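Local coordinates for protein Rep (Escherichia coli, PDB 3VW4) that binds the replication origin of plasmid ColE2-P9 through its DNA-binding domain and unwinds the DNA duplex there to initiate plasmid replication, at residues Tyr11-Lys16 against Met45-Leu50; Pro30-Trp35 against Ile66-His71. All coordinates share one frame; numbering follows the deposited sequence.

Contact 1: residues Tyr11-Lys16 against Met45-Leu50; sequences YHLFEK and MYNASL. With nucleotides of chain D.
Leu13 and Tyr46 meet where two helix segments, running at 143° to each other, come within 10.3 Å axis to axis. Their side chains run alongside but point opposite ways, Leu13 CD1 resting 3.6 Å from Tyr46 CB. The other Leu13 branch, CD2, faces Leu50 CD1 and Asn47 OD1; that oxygen is hydrogen-bonded to Leu54 N, so the polar atom beside the methyl is satisfied. One turn on, the Lys16 chain lies across the Tyr46 ring, roughly perpendicular to the tyrosine side chain. A bend at chi2 (-75°) brings CD above the ring, offset toward the rim, in a CH-pi contact 4.0 Å from the Tyr46 centroid; Met45 CE occupies the opposite face. Phe14 illustrates a helix used on two sides: with CG anti to its backbone N (chi1 169°), its ring stacks on the base of DG1 of chain D in the bound origin DNA, whose C4 sits 3.4 Å above the ring plane, while DA2 of chain D comes up at its edge. An alanine here would probably leave the guanine without its stacking partner on that face, freer to shift. Phe14 also touches Ile62 and Ile66, and Asn47 touches Cys59, so helix 56-73 borders both helices of this roughly antiparallel pairing.

Contact 2: residues Pro30-Trp35 against Ile66-His71; sequences PVFSQW and IAKYTH. With nucleotides of chain D.
His71 and Trp35 each send a ring N-H across this contact within the DNA-binding domain of Rep, in the part matching the Primase C-terminal 1 family. His71 NE2 donates to Pro30 O at 3.1 Å, onto a lone pair in the carbonyl plane, though the bond is bent to 139° at the hydrogen. Trp35 NE1 donates to Thr70 OG1 over 2.8 Å, nearly straight and almost exactly in the indole plane. Round these bonds gather three aromatic side chains. Phe32 turns its ring edge to the face of His71, the planes at 62°, and its CB lies over the same imidazole, 3.8 Å from the centroid, as a CH-pi contact. Trp35 CD1 comes 3.6 Å from His71 CD2, while Ala67 CB closes on Trp35 CD1 from the helix surface.

Thr70 OG1 sits between its own backbone N and carbonyl carbon (chi1 61°), where it reaches back to donate to Ile66 O, 2.8 Å away, and still meets Trp35 NE1. Thr70 N reaches that carbonyl from the opposite face of its plane. Further out, Trp35 packs on Ala21 and Ile25, Thr70 on Tyr22 and Ile25, and Ala67 on Leu36. On the side of helix 56-73 turned away from Trp35, Tyr69 stacks on the adenine of DA2 of chain D, CG lying 3.3 Å from C6, and its OH nears the methyl of DT3 of chain D.

The chemistry is a short chain of hydrogen bonds, indole N-H to threonine hydroxyl to helix carbonyl: the hydroxyl both accepts and donates, which satisfies a buried indole nitrogen and probably limits how that hydroxyl can turn.

In the fold
Both contacts share helix 32-49, contact 1 at its C-terminal end and contact 2 at its start, with centres about 18 Å apart. Contact 1 pairs it with helix 7-24, contact 2 with helix 56-73, and the two meet where Phe14 O lies 3.9 Å from Ile66 CD1. Each is partly buried: Leu13 and Asn47 are buried in contact 1, with exposed Lys16 at the margin; in contact 2 Trp35, Ala67 and Thr70 are buried, Phe32 and His71 partly exposed and Lys68 exposed. Contact 1 has no hydrogen bond between its segments and relies on aliphatic packing and a CH-pi contact, whereas contact 2 combines two hydrogen bonds with an aromatic cluster. In each, one helix also presents an aromatic ring to chain D.

Contact 1: residues Tyr11-Lys16 against Met45-Leu50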
loop_
_atom_site.group_PDB
_atom_site.type_symbol
_atom_site.label_atom_id
_atom_site.label_comp_id
_atom_site.label_asym_id
_atom_site.label_seq_id
_atom_site.Cartn_x
_atom_site.Cartn_y
_atom_site.Cartn_z
ATOM N N TYR A 11 -2.758 22.039 -9.476
ATOM C CA TYR A 11 -1.759 20.994 -9.324
ATOM C C TYR A 11 -1.692 20.463 -7.886
ATOM O O TYR A 11 -1.857 19.287 -7.550
ATOM C CB TYR A 11 -0.397 21.556 -9.748
ATOM C CG TYR A 11 0.759 20.575 -9.774
ATOM C CD1 TYR A 11 1.477 20.257 -8.606
ATOM C CD2 TYR A 11 1.162 19.983 -10.957
ATOM C CE1 TYR A 11 2.532 19.353 -8.617
ATOM C CE2 TYR A 11 2.209 19.073 -10.976
ATOM C CZ TYR A 11 2.882 18.759 -9.811
ATOM O OH TYR A 11 3.950 17.878 -9.876
ATOM N N HIS A 12 -1.452 21.377 -7.022
ATOM C CA HIS A 12 -1.177 21.021 -5.696
ATOM C C HIS A 12 -2.348 20.283 -5.130
ATOM O O HIS A 12 -2.186 19.255 -4.453
ATOM C CB HIS A 12 -0.965 22.296 -4.958
ATOM C CG HIS A 12 -0.861 22.094 -3.534
ATOM N ND1 HIS A 12 -1.920 22.344 -2.674
ATOM C CD2 HIS A 12 0.166 21.559 -2.784
ATOM C CE1 HIS A 12 -1.534 22.037 -1.428
ATOM N NE2 HIS A 12 -0.253 21.542 -1.504
ATOM N N LEU A 13 -3.545 20.785 -5.372
ATOM C CA LEU A 13 -4.689 20.039 -4.940
ATOM C C LEU A 13 -4.793 18.684 -5.661
ATOM O O LEU A 13 -5.049 17.690 -5.012
ATOM C CB LEU A 13 -5.957 20.851 -5.108
ATOM C CG LEU A 13 -6.535 21.741 -4.009
ATOM C CD1 LEU A 13 -5.766 21.902 -2.707
ATOM C CD2 LEU A 13 -6.794 23.058 -4.646
ATOM N N PHE A 14 -4.612 18.615 -6.983
ATOM C CA PHE A 14 -4.807 17.353 -7.714
ATOM C C PHE A 14 -3.792 16.355 -7.232
ATOM O O PHE A 14 -4.042 15.220 -7.077
ATOM C CB PHE A 14 -4.637 17.614 -9.213
ATOM C CG PHE A 14 -4.555 16.362 -10.044
ATOM C CD1 PHE A 14 -5.676 15.579 -10.275
ATOM C CD2 PHE A 14 -3.357 15.934 -10.553
ATOM C CE1 PHE A 14 -5.594 14.414 -11.030
ATOM C CE2 PHE A 14 -3.290 14.765 -11.277
ATOM C CZ PHE A 14 -4.403 14.000 -11.526
ATOM N N GLU A 15 -2.592 16.785 -6.966
ATOM C CA GLU A 15 -1.511 15.830 -6.540
ATOM C C GLU A 15 -1.748 15.300 -5.130
ATOM O O GLU A 15 -1.648 14.109 -4.916
ATOM C CB GLU A 15 -0.101 16.502 -6.613
ATOM C CG GLU A 15 0.393 16.736 -8.007
ATOM C CD GLU A 15 0.741 15.417 -8.670
ATOM O OE1 GLU A 15 1.640 14.710 -8.115
ATOM O OE2 GLU A 15 0.133 15.072 -9.715
ATOM N N LYS A 16 -1.991 16.196 -4.161
ATOM C CA LYS A 16 -2.279 15.824 -2.772
ATOM C C LYS A 16 -3.408 14.799 -2.711
ATOM O O LYS A 16 -3.207 13.669 -2.334
ATOM C CB LYS A 16 -2.725 17.061 -2.015
ATOM C CG LYS A 16 -1.721 17.557 -1.038
ATOM C CD LYS A 16 -1.704 16.658 0.165
ATOM C CE LYS A 16 -0.980 17.339 1.331
ATOM N NZ LYS A 16 0.428 16.835 1.527
ATOM N N MET A 45 -10.911 20.408 1.873
ATOM C CA MET A 45 -10.246 20.606 3.118
ATOM C C MET A 45 -8.843 21.160 2.846
ATOM O O MET A 45 -8.401 22.085 3.534
ATOM C CB MET A 45 -10.244 19.326 3.991
ATOM C CG MET A 45 -9.363 19.355 5.223
ATOM S SD MET A 45 -8.815 17.663 5.599
ATOM C CE MET A 45 -7.852 17.220 4.114
ATOM N N TYR A 46 -8.168 20.643 1.821
ATOM C CA TYR A 46 -6.850 21.229 1.490
ATOM C C TYR A 46 -6.952 22.673 1.005
ATOM O O TYR A 46 -6.089 23.488 1.312
ATOM C CB TYR A 46 -6.015 20.374 0.517
ATOM C CG TYR A 46 -5.623 19.054 1.075
ATOM C CD1 TYR A 46 -4.748 18.938 2.146
ATOM C CD2 TYR A 46 -6.129 17.910 0.536
ATOM C CE1 TYR A 46 -4.407 17.685 2.662
ATOM C CE2 TYR A 46 -5.794 16.680 1.014
ATOM C CZ TYR A 46 -4.938 16.551 2.069
ATOM O OH TYR A 46 -4.666 15.227 2.518
ATOM N N ASN A 47 -8.012 22.963 0.271
ATOM C CA ASN A 47 -8.168 24.219 -0.370
ATOM C C ASN A 47 -8.316 25.307 0.684
ATOM O O ASN A 47 -7.835 26.401 0.519
ATOM C CB ASN A 47 -9.365 24.162 -1.297
ATOM C CG ASN A 47 -9.547 25.421 -2.087
ATOM O OD1 ASN A 47 -8.651 25.850 -2.791
ATOM N ND2 ASN A 47 -10.721 26.012 -2.009
ATOM N N ALA A 48 -8.968 24.981 1.785
ATOM C CA ALA A 48 -9.316 25.937 2.804
ATOM C C ALA A 48 -8.038 26.359 3.573
ATOM O O ALA A 48 -7.941 27.464 4.097
ATOM C CB ALA A 48 -10.329 25.307 3.728
ATOM N N SER A 49 -7.071 25.458 3.575
ATOM C CA SER A 49 -5.703 25.741 3.916
ATOM C C SER A 49 -4.938 26.820 3.124
ATOM O O SER A 49 -4.196 27.549 3.717
ATOM C CB SER A 49 -4.914 24.447 3.875
ATOM O OG SER A 49 -5.270 23.806 5.090
ATOM N N LEU A 50 -5.093 26.888 1.814
ATOM C CA LEU A 50 -4.320 27.821 1.017
ATOM C C LEU A 50 -4.653 29.214 1.429
ATOM O O LEU A 50 -5.787 29.490 1.773
ATOM C CB LEU A 50 -4.692 27.700 -0.448
ATOM C CG LEU A 50 -4.365 26.367 -1.082
ATOM C CD1 LEU A 50 -4.951 26.268 -2.485
ATOM C CD2 LEU A 50 -2.859 26.144 -1.039
ATOM P P DG D 1 -6.796 13.089 -17.426
ATOM O OP1 DG D 1 -7.458 14.050 -18.379
ATOM O OP2 DG D 1 -7.614 12.001 -16.737
ATOM O "O5'" DG D 1 -5.329 12.590 -17.869
ATOM C "C5'" DG D 1 -4.312 13.455 -18.418
ATOM C "C4'" DG D 1 -3.409 13.991 -17.331
ATOM O "O4'" DG D 1 -4.068 15.062 -16.624
ATOM C "C3'" DG D 1 -2.927 12.999 -16.270
ATOM O "O3'" DG D 1 -1.502 12.916 -16.351
ATOM C "C2'" DG D 1 -3.269 13.648 -14.931
ATOM C "C1'" DG D 1 -3.715 15.057 -15.252
ATOM N N9 DG D 1 -4.887 15.516 -14.523
ATOM C C8 DG D 1 -6.139 14.947 -14.544
ATOM N N7 DG D 1 -7.023 15.627 -13.866
ATOM C C5 DG D 1 -6.323 16.737 -13.408
ATOM C C6 DG D 1 -6.739 17.807 -12.566
ATOM O O6 DG D 1 -7.855 18.027 -12.093
ATOM N N1 DG D 1 -5.711 18.701 -12.330
ATOM C C2 DG D 1 -4.431 18.573 -12.809
ATOM N N2 DG D 1 -3.576 19.546 -12.450
ATOM N N3 DG D 1 -4.014 17.559 -13.552
ATOM C C4 DG D 1 -5.012 16.700 -13.835
ATOM P P DA D 2 -0.848 11.490 -16.344
ATOM O OP1 DA D 2 0.551 11.705 -16.671
ATOM O OP2 DA D 2 -1.796 10.727 -17.234
ATOM O "O5'" DA D 2 -0.750 10.715 -14.930
ATOM C "C5'" DA D 2 -0.263 11.319 -13.699
ATOM C "C4'" DA D 2 -0.402 10.342 -12.540
ATOM O "O4'" DA D 2 -1.739 10.345 -11.958
ATOM C "C3'" DA D 2 -0.172 8.874 -12.862
ATOM O "O3'" DA D 2 0.062 8.254 -11.631
ATOM C "C2'" DA D 2 -1.542 8.462 -13.374
ATOM C "C1'" DA D 2 -2.486 9.231 -12.461
ATOM N N9 DA D 2 -3.728 9.761 -13.025
ATOM C C8 DA D 2 -4.063 10.110 -14.305
ATOM N N7 DA D 2 -5.278 10.594 -14.420
ATOM C C5 DA D 2 -5.746 10.633 -13.115
ATOM C C6 DA D 2 -6.938 11.114 -12.549
ATOM N N6 DA D 2 -7.950 11.631 -13.259
ATOM N N1 DA D 2 -7.086 11.001 -11.213
ATOM C C2 DA D 2 -6.105 10.435 -10.505
ATOM N N3 DA D 2 -4.931 9.976 -10.916
ATOM C C4 DA D 2 -4.806 10.121 -12.246
#

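Contact 2: residues Pro30-Trp35 against Ile66-His71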
loop_
_atom_site.group_PDB
_atom_site.type_symbol
_atom_site.label_atom_id
_atom_site.label_comp_id
_atom_site.label_asym_id
_atom_site.label_seq_id
_atom_site.Cartn_x
_atom_site.Cartn_y
_atom_site.Cartn_z
ATOM N N PRO A 30 -16.687 3.003 -1.099
ATOM C CA PRO A 30 -17.983 3.671 -1.223
ATOM C C PRO A 30 -18.500 3.684 -2.681
ATOM O O PRO A 30 -17.729 3.929 -3.583
ATOM C CB PRO A 30 -17.692 5.081 -0.731
ATOM C CG PRO A 30 -16.235 5.254 -0.943
ATOM C CD PRO A 30 -15.634 3.927 -0.638
ATOM N N VAL A 31 -19.789 3.423 -2.897
ATOM C CA VAL A 31 -20.395 3.523 -4.207
ATOM C C VAL A 31 -20.095 4.850 -4.801
ATOM O O VAL A 31 -19.780 5.815 -4.086
ATOM C CB VAL A 31 -21.924 3.260 -4.147
ATOM C CG1 VAL A 31 -22.207 1.809 -3.740
ATOM C CG2 VAL A 31 -22.615 4.232 -3.240
ATOM N N PHE A 32 -20.179 4.961 -6.109
ATOM C CA PHE A 32 -19.751 6.230 -6.769
ATOM C C PHE A 32 -20.318 7.555 -6.173
ATOM O O PHE A 32 -19.520 8.470 -5.841
ATOM C CB PHE A 32 -19.945 6.189 -8.289
ATOM C CG PHE A 32 -19.515 7.449 -8.987
ATOM C CD1 PHE A 32 -18.145 7.783 -9.114
ATOM C CD2 PHE A 32 -20.480 8.322 -9.515
ATOM C CE1 PHE A 32 -17.781 8.955 -9.734
ATOM C CE2 PHE A 32 -20.120 9.480 -10.152
ATOM C CZ PHE A 32 -18.776 9.806 -10.245
ATOM N N SER A 33 -21.638 7.683 -6.028
ATOM C CA SER A 33 -22.199 8.973 -5.636
ATOM C C SER A 33 -21.619 9.420 -4.303
ATOM O O SER A 33 -21.433 10.625 -4.077
ATOM C CB SER A 33 -23.692 8.934 -5.568
ATOM O OG SER A 33 -24.055 7.825 -4.795
ATOM N N GLN A 34 -21.284 8.461 -3.430
ATOM C CA GLN A 34 -20.749 8.833 -2.130
ATOM C C GLN A 34 -19.249 9.157 -2.233
ATOM O O GLN A 34 -18.756 10.079 -1.622
ATOM C CB GLN A 34 -21.029 7.767 -1.073
ATOM C CG GLN A 34 -22.441 7.692 -0.551
ATOM C CD GLN A 34 -23.127 9.006 -0.371
ATOM O OE1 GLN A 34 -24.186 9.198 -0.914
ATOM N NE2 GLN A 34 -22.564 9.907 0.377
ATOM N N TRP A 35 -18.551 8.391 -3.043
ATOM C CA TRP A 35 -17.152 8.586 -3.288
ATOM C C TRP A 35 -16.939 9.949 -3.920
ATOM O O TRP A 35 -15.994 10.650 -3.653
ATOM C CB TRP A 35 -16.729 7.453 -4.222
ATOM C CG TRP A 35 -15.270 7.477 -4.565
ATOM C CD1 TRP A 35 -14.699 7.428 -5.833
ATOM C CD2 TRP A 35 -14.147 7.504 -3.615
ATOM N NE1 TRP A 35 -13.324 7.468 -5.730
ATOM C CE2 TRP A 35 -12.950 7.531 -4.398
ATOM C CE3 TRP A 35 -14.042 7.558 -2.222
ATOM C CZ2 TRP A 35 -11.729 7.615 -3.829
ATOM C CZ3 TRP A 35 -12.773 7.642 -1.647
ATOM C CH2 TRP A 35 -11.655 7.655 -2.445
ATOM N N ILE A 66 -10.723 13.002 -9.946
ATOM C CA ILE A 66 -10.047 11.952 -9.207
ATOM C C ILE A 66 -11.009 10.786 -8.971
ATOM O O ILE A 66 -10.653 9.570 -9.027
ATOM C CB ILE A 66 -9.466 12.500 -7.897
ATOM C CG1 ILE A 66 -8.453 13.602 -8.277
ATOM C CG2 ILE A 66 -8.798 11.395 -7.115
ATOM C CD1 ILE A 66 -7.853 14.349 -7.117
ATOM N N ALA A 67 -12.252 11.178 -8.723
ATOM C CA ALA A 67 -13.202 10.216 -8.257
ATOM C C ALA A 67 -13.656 9.395 -9.458
ATOM O O ALA A 67 -13.884 8.224 -9.317
ATOM C CB ALA A 67 -14.346 10.909 -7.607
ATOM N N LYS A 68 -13.736 9.974 -10.645
ATOM C CA LYS A 68 -14.102 9.110 -11.745
ATOM C C LYS A 68 -12.988 8.176 -12.074
ATOM O O LYS A 68 -13.222 6.959 -12.170
ATOM C CB LYS A 68 -14.494 9.833 -12.976
ATOM C CG LYS A 68 -15.814 10.507 -12.818
ATOM C CD LYS A 68 -15.811 11.800 -13.612
ATOM C CE LYS A 68 -15.762 11.509 -15.102
ATOM N NZ LYS A 68 -17.063 10.902 -15.605
ATOM N N TYR A 69 -11.776 8.671 -12.135
ATOM C CA TYR A 69 -10.658 7.812 -12.459
ATOM C C TYR A 69 -10.530 6.679 -11.468
ATOM O O TYR A 69 -10.518 5.517 -11.875
ATOM C CB TYR A 69 -9.397 8.654 -12.531
ATOM C CG TYR A 69 -8.147 8.024 -12.958
ATOM C CD1 TYR A 69 -7.313 7.368 -12.043
ATOM C CD2 TYR A 69 -7.732 8.095 -14.296
ATOM C CE1 TYR A 69 -6.112 6.771 -12.482
ATOM C CE2 TYR A 69 -6.550 7.508 -14.720
ATOM C CZ TYR A 69 -5.745 6.869 -13.804
ATOM O OH TYR A 69 -4.537 6.348 -14.214
ATOM N N THR A 70 -10.518 7.002 -10.178
ATOM C CA THR A 70 -10.278 6.012 -9.152
ATOM C C THR A 70 -11.468 5.058 -8.995
ATOM O O THR A 70 -11.262 3.873 -8.795
ATOM C CB THR A 70 -10.003 6.613 -7.805
ATOM O OG1 THR A 70 -11.166 7.372 -7.445
ATOM C CG2 THR A 70 -8.777 7.435 -7.797
ATOM N N HIS A 71 -12.691 5.519 -9.145
ATOM C CA HIS A 71 -13.855 4.573 -9.068
ATOM C C HIS A 71 -13.797 3.581 -10.169
ATOM O O HIS A 71 -14.035 2.422 -9.950
ATOM C CB HIS A 71 -15.200 5.257 -9.059
ATOM C CG HIS A 71 -16.194 4.511 -8.258
ATOM N ND1 HIS A 71 -17.222 3.781 -8.818
ATOM C CD2 HIS A 71 -16.302 4.312 -6.854
ATOM C CE1 HIS A 71 -17.921 3.168 -7.823
ATOM N NE2 HIS A 71 -17.370 3.504 -6.634
ATOM P P DA D 2 -0.848 11.490 -16.344
ATOM O OP1 DA D 2 0.551 11.705 -16.671
ATOM O OP2 DA D 2 -1.796 10.727 -17.234
ATOM O "O5'" DA D 2 -0.750 10.715 -14.930
ATOM C "C5'" DA D 2 -0.263 11.319 -13.699
ATOM C "C4'" DA D 2 -0.402 10.342 -12.540
ATOM O "O4'" DA D 2 -1.739 10.345 -11.958
ATOM C "C3'" DA D 2 -0.172 8.874 -12.862
ATOM O "O3'" DA D 2 0.062 8.254 -11.631
ATOM C "C2'" DA D 2 -1.542 8.462 -13.374
ATOM C "C1'" DA D 2 -2.486 9.231 -12.461
ATOM N N9 DA D 2 -3.728 9.761 -13.025
ATOM C C8 DA D 2 -4.063 10.110 -14.305
ATOM N N7 DA D 2 -5.278 10.594 -14.420
ATOM C C5 DA D 2 -5.746 10.633 -13.115
ATOM C C6 DA D 2 -6.938 11.114 -12.549
ATOM N N6 DA D 2 -7.950 11.631 -13.259
ATOM N N1 DA D 2 -7.086 11.001 -11.213
ATOM C C2 DA D 2 -6.105 10.435 -10.505
ATOM N N3 DA D 2 -4.931 9.976 -10.916
ATOM C C4 DA D 2 -4.806 10.121 -12.246
ATOM P P DT D 3 0.458 6.703 -11.627
ATOM O OP1 DT D 3 1.463 6.554 -10.576
ATOM O OP2 DT D 3 0.763 6.106 -12.954
ATOM O "O5'" DT D 3 -0.830 5.814 -11.296
ATOM C "C5'" DT D 3 -1.758 6.236 -10.271
ATOM C "C4'" DT D 3 -2.193 5.036 -9.469
ATOM O "O4'" DT D 3 -3.204 4.359 -10.232
ATOM C "C3'" DT D 3 -1.088 4.008 -9.253
ATOM O "O3'" DT D 3 -1.211 3.437 -7.967
ATOM C "C2'" DT D 3 -1.330 2.966 -10.329
ATOM C "C1'" DT D 3 -2.804 3.057 -10.575
ATOM N N1 DT D 3 -3.238 2.813 -11.949
ATOM C C2 DT D 3 -4.211 1.850 -12.116
ATOM O O2 DT D 3 -4.679 1.208 -11.194
ATOM N N3 DT D 3 -4.570 1.618 -13.416
ATOM C C4 DT D 3 -4.117 2.287 -14.533
ATOM O O4 DT D 3 -4.572 2.003 -15.638
ATOM C C5 DT D 3 -3.084 3.266 -14.294
ATOM C C7 DT D 3 -2.477 3.972 -15.464
ATOM C C6 DT D 3 -2.715 3.495 -13.025
#